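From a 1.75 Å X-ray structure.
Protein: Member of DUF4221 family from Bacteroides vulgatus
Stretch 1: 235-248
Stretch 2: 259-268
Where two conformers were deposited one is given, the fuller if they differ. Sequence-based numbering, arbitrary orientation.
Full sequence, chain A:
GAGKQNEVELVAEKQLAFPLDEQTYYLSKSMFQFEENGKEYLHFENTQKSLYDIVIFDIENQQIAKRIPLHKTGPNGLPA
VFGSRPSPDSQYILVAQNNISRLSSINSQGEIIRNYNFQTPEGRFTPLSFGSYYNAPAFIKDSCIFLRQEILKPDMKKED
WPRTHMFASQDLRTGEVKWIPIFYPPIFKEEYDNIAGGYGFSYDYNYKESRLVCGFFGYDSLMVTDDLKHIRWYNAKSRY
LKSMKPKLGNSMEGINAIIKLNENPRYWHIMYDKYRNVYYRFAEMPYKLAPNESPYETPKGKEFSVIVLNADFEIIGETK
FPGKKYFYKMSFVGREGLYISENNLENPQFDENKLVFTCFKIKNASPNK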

# COMPACT_ATOMS: atom_id res chain seq x y z
N ASN A 235 -9.29 -14.64 10.92
CA ASN A 235 -7.92 -14.89 11.31
C ASN A 235 -7.00 -14.91 10.10
O ASN A 235 -7.27 -15.57 9.10
CB ASN A 235 -7.80 -16.23 12.03
CG ASN A 235 -6.39 -16.49 12.52
OD1 ASN A 235 -5.68 -17.34 11.99
ND2 ASN A 235 -5.96 -15.72 13.51
N ALA A 236 -5.88 -14.20 10.19
CA ALA A 236 -4.92 -14.15 9.10
C ALA A 236 -3.52 -14.11 9.69
O ALA A 236 -2.69 -13.29 9.31
CB ALA A 236 -5.18 -12.92 8.22
N LYS A 237 -3.27 -15.01 10.64
CA LYS A 237 -2.01 -15.08 11.39
C LYS A 237 -1.00 -15.94 10.66
O LYS A 237 -1.34 -17.02 10.15
CB LYS A 237 -2.30 -15.69 12.79
CG LYS A 237 -1.08 -16.08 13.59
CD LYS A 237 -1.45 -16.73 14.92
CE LYS A 237 -0.18 -17.22 15.61
NZ LYS A 237 0.58 -18.25 14.83
N SER A 238 0.24 -15.50 10.64
CA SER A 238 1.36 -16.30 10.15
C SER A 238 1.67 -17.47 11.10
O SER A 238 1.73 -17.28 12.32
CB SER A 238 2.62 -15.45 10.07
OG SER A 238 3.75 -16.27 9.81
N ARG A 239 1.92 -18.65 10.52
CA ARG A 239 2.32 -19.81 11.33
C ARG A 239 3.70 -19.63 11.96
O ARG A 239 4.05 -20.36 12.88
CB ARG A 239 2.26 -21.11 10.53
CG ARG A 239 3.29 -21.25 9.40
CD ARG A 239 2.72 -22.14 8.28
NE ARG A 239 1.48 -21.58 7.72
CZ ARG A 239 0.60 -22.25 6.98
NH1 ARG A 239 0.80 -23.52 6.68
NH2 ARG A 239 -0.48 -21.63 6.53
N TYR A 240 4.48 -18.64 11.51
CA TYR A 240 5.82 -18.43 12.01
C TYR A 240 5.90 -17.39 13.10
O TYR A 240 6.94 -17.24 13.69
CB TYR A 240 6.75 -18.03 10.85
CG TYR A 240 6.73 -19.05 9.75
CD1 TYR A 240 7.26 -20.32 9.96
CD2 TYR A 240 6.16 -18.77 8.51
CE1 TYR A 240 7.23 -21.28 8.99
CE2 TYR A 240 6.12 -19.76 7.51
CZ TYR A 240 6.68 -21.01 7.77
OH TYR A 240 6.66 -22.00 6.82
N LEU A 241 4.78 -16.71 13.39
CA LEU A 241 4.74 -15.62 14.37
C LEU A 241 3.84 -15.93 15.54
O LEU A 241 2.79 -16.54 15.40
CB LEU A 241 4.22 -14.31 13.73
CG LEU A 241 5.01 -13.75 12.56
CD1 LEU A 241 4.32 -12.48 12.04
CD2 LEU A 241 6.47 -13.50 12.97
N LYS A 242 4.26 -15.45 16.70
CA LYS A 242 3.44 -15.46 17.90
C LYS A 242 2.21 -14.59 17.63
O LYS A 242 2.30 -13.59 16.91
CB LYS A 242 4.30 -14.84 19.01
CG LYS A 242 3.81 -15.02 20.40
CD LYS A 242 4.70 -14.24 21.38
CE LYS A 242 4.24 -14.43 22.81
NZ LYS A 242 4.41 -15.84 23.19
N SER A 243 1.07 -14.96 18.20
CA SER A 243 -0.14 -14.13 18.09
C SER A 243 0.13 -12.73 18.62
O SER A 243 0.87 -12.56 19.59
CB SER A 243 -1.31 -14.79 18.83
OG SER A 243 -2.40 -13.90 18.88
N MSE A 244 -0.42 -11.71 17.95
CA MSE A 244 -0.17 -10.33 18.35
C MSE A 244 -1.39 -9.41 18.32
O MSE A 244 -2.38 -9.66 17.59
CB MSE A 244 0.94 -9.72 17.47
CG MSE A 244 0.56 -9.51 16.03
SE MSE A 244 1.94 -8.58 14.99
CE MSE A 244 3.25 -9.92 15.04
N LYS A 245 -1.28 -8.36 19.12
CA LYS A 245 -2.14 -7.18 19.03
C LYS A 245 -1.23 -5.95 18.97
O LYS A 245 -0.05 -6.03 19.32
CB LYS A 245 -3.10 -7.08 20.23
CG LYS A 245 -3.97 -8.33 20.45
CD LYS A 245 -5.48 -8.03 20.64
CE LYS A 245 -5.81 -7.31 21.95
NZ LYS A 245 -7.30 -7.23 22.17
N PRO A 246 -1.76 -4.81 18.49
CA PRO A 246 -0.85 -3.72 18.27
C PRO A 246 -0.24 -3.16 19.54
O PRO A 246 -0.79 -3.30 20.63
CB PRO A 246 -1.74 -2.65 17.57
CG PRO A 246 -2.86 -3.42 16.99
CD PRO A 246 -3.11 -4.50 17.99
N LYS A 247 0.94 -2.61 19.36
CA LYS A 247 1.68 -1.98 20.44
C LYS A 247 2.04 -0.61 19.92
O LYS A 247 2.88 -0.47 19.02
CB LYS A 247 2.95 -2.76 20.80
CG LYS A 247 3.29 -2.74 22.30
CD LYS A 247 4.03 -1.48 22.75
CE LYS A 247 5.54 -1.73 22.91
NZ LYS A 247 6.39 -1.02 21.89
N LEU A 248 1.39 0.41 20.46
CA LEU A 248 1.69 1.76 20.04
C LEU A 248 3.09 2.16 20.51
O LEU A 248 3.51 1.81 21.60
CB LEU A 248 0.65 2.72 20.59
CG LEU A 248 -0.80 2.50 20.12
CD1 LEU A 248 -1.72 3.49 20.83
CD2 LEU A 248 -0.94 2.66 18.59
N ILE A 259 12.71 2.32 16.13
CA ILE A 259 13.50 1.11 15.88
C ILE A 259 12.64 -0.15 16.16
O ILE A 259 12.62 -1.07 15.35
CB ILE A 259 14.77 1.11 16.70
CG1 ILE A 259 15.76 2.15 16.12
CG2 ILE A 259 15.45 -0.29 16.65
CD1 ILE A 259 16.91 2.50 17.05
N LYS A 260 11.93 -0.12 17.27
CA LYS A 260 11.11 -1.27 17.69
C LYS A 260 10.07 -1.57 16.65
O LYS A 260 9.89 -2.73 16.25
CB LYS A 260 10.50 -1.03 19.06
CG LYS A 260 11.49 -1.24 20.20
CD LYS A 260 10.84 -1.23 21.55
CE LYS A 260 10.39 0.16 21.98
NZ LYS A 260 10.20 0.26 23.47
N LEU A 261 9.39 -0.53 16.15
CA LEU A 261 8.42 -0.76 15.10
C LEU A 261 9.01 -1.29 13.82
O LEU A 261 8.40 -2.11 13.15
CB LEU A 261 7.62 0.51 14.80
CG LEU A 261 6.60 0.90 15.86
CD1 LEU A 261 6.19 2.39 15.70
CD2 LEU A 261 5.39 -0.01 15.78
N ASN A 262 10.20 -0.84 13.45
CA ASN A 262 10.89 -1.23 12.27
C ASN A 262 11.30 -2.73 12.28
O ASN A 262 11.24 -3.46 11.29
CB ASN A 262 12.17 -0.39 12.21
CG ASN A 262 12.72 -0.33 10.84
OD1 ASN A 262 12.03 -0.72 9.93
ND2 ASN A 262 13.96 0.16 10.67
N GLU A 263 11.81 -3.13 13.45
CA GLU A 263 12.48 -4.44 13.59
C GLU A 263 11.55 -5.58 14.05
O GLU A 263 11.74 -6.73 13.64
CB GLU A 263 13.70 -4.32 14.53
CG GLU A 263 13.36 -4.24 16.03
CD GLU A 263 14.50 -3.83 16.97
OE1 GLU A 263 15.70 -3.72 16.56
OE2 GLU A 263 14.20 -3.67 18.19
N ASN A 264 10.56 -5.26 14.87
CA ASN A 264 9.66 -6.28 15.44
C ASN A 264 8.81 -6.93 14.35
O ASN A 264 8.57 -6.33 13.26
CB ASN A 264 8.78 -5.66 16.51
CG ASN A 264 9.51 -5.50 17.86
OD1 ASN A 264 10.53 -6.11 18.08
ND2 ASN A 264 8.95 -4.70 18.75
N PRO A 265 8.35 -8.17 14.59
CA PRO A 265 7.45 -8.77 13.61
C PRO A 265 6.14 -8.00 13.48
O PRO A 265 5.68 -7.40 14.44
CB PRO A 265 7.19 -10.19 14.20
CG PRO A 265 7.43 -10.03 15.65
CD PRO A 265 8.54 -9.03 15.78
N ARG A 266 5.58 -7.98 12.28
CA ARG A 266 4.30 -7.34 12.04
C ARG A 266 3.82 -7.74 10.67
O ARG A 266 4.59 -8.27 9.85
CB ARG A 266 4.40 -5.81 12.08
CG ARG A 266 5.33 -5.19 11.07
CD ARG A 266 5.22 -3.66 11.12
NE ARG A 266 6.33 -3.00 10.43
CZ ARG A 266 6.58 -1.69 10.49
NH1 ARG A 266 5.81 -0.87 11.19
NH2 ARG A 266 7.63 -1.18 9.85
N TYR A 267 2.54 -7.49 10.43
CA TYR A 267 1.99 -7.70 9.10
C TYR A 267 2.25 -6.45 8.26
O TYR A 267 2.56 -5.36 8.78
CB TYR A 267 0.50 -8.09 9.18
CG TYR A 267 0.41 -9.40 9.93
CD1 TYR A 267 0.65 -10.59 9.28
CD2 TYR A 267 0.26 -9.42 11.30
CE1 TYR A 267 0.69 -11.80 9.96
CE2 TYR A 267 0.28 -10.64 12.00
CZ TYR A 267 0.51 -11.81 11.32
OH TYR A 267 0.55 -13.01 12.00
N TRP A 268 2.15 -6.63 6.94
CA TRP A 268 2.33 -5.51 6.01
C TRP A 268 1.18 -5.53 4.99
O TRP A 268 0.04 -5.43 5.43
CB TRP A 268 3.75 -5.47 5.40
CG TRP A 268 4.15 -4.11 4.90
CD1 TRP A 268 4.39 -3.74 3.61
CD2 TRP A 268 4.33 -2.94 5.68
NE1 TRP A 268 4.72 -2.42 3.54
CE2 TRP A 268 4.68 -1.89 4.80
CE3 TRP A 268 4.21 -2.65 7.05
CZ2 TRP A 268 4.94 -0.61 5.24
CZ3 TRP A 268 4.48 -1.35 7.48
CH2 TRP A 268 4.83 -0.35 6.57
O HOH W 1 0.64 -12.91 14.62

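What forms the apolar centre of the contact? Leu241, Met244 and Pro265 meet there, each with its CA-to-CB bond pointing toward the other stretch. The Leu241 side chain (chi1 m, chi2 t) places CD2 3.6 Å from CB of Pro265, while its CD1 lies 3.9 Å from CZ of Tyr267 and 4.3 Å from Pro265 CB. Met244, present as selenomethionine, approaches the same proline: its CE is 4.0 Å from Pro265 CB and 3.6 Å from Pro265 O. A compact proline ring suits this place, offering carbon to both neighbours just where the chain passes from the helix ending at Glu263 into the strand that starts at Arg266.

How does Tyr267 come to bury more surface here than any other residue? Its CA-to-CB bond points sideways, but with chi1 at -63° the ring extends across to the first stretch, and 110 Å² of the residue is covered. The selenium of Met244 sits 4.0 Å from Tyr267 CE2 and 5.0 Å from the ring centroid, in an oblique approach. The same SE atom lies 4.0 Å from CA of Arg266, whose CA-to-CB bond points away, so the backbone comes closest. A long, unbranched selenoether can run along the chain here, touching three successive residues.

What does the tyrosine hydroxyl do at the far end of the ring? It accepts a hydrogen bond from the backbone of the first stretch: Ser238 N lies 2.9 Å from Tyr267 OH, with a nearly straight angle of 165°, and it meets the ring at the edge. The hydroxyl also donates to a water 2.6 Å from Tyr267 OH, and that water donates in turn to Lys242 O at 2.9 Å. One OH group thus ties itself to the chain at two points: the first residue of the type I turn from Ser238 to Leu241 and, through the water, Lys242. The turn is braced internally by Tyr240 N, which donates to Ser238 OG at 3.0 Å, and by Lys237 NZ, which lies 2.9 Å from both Ser238 O and Leu241 O.

Where does the contact thin out? At the other end, Lys247 faces the helix, and its O is 4.1 Å from CD2 of Leu261. Lys247 NZ comes within 4.3 Å of Lys260 NZ, a pairing of like charges that offers no attraction of its own; Lys260 NZ finds a hydrogen bond elsewhere in the structure.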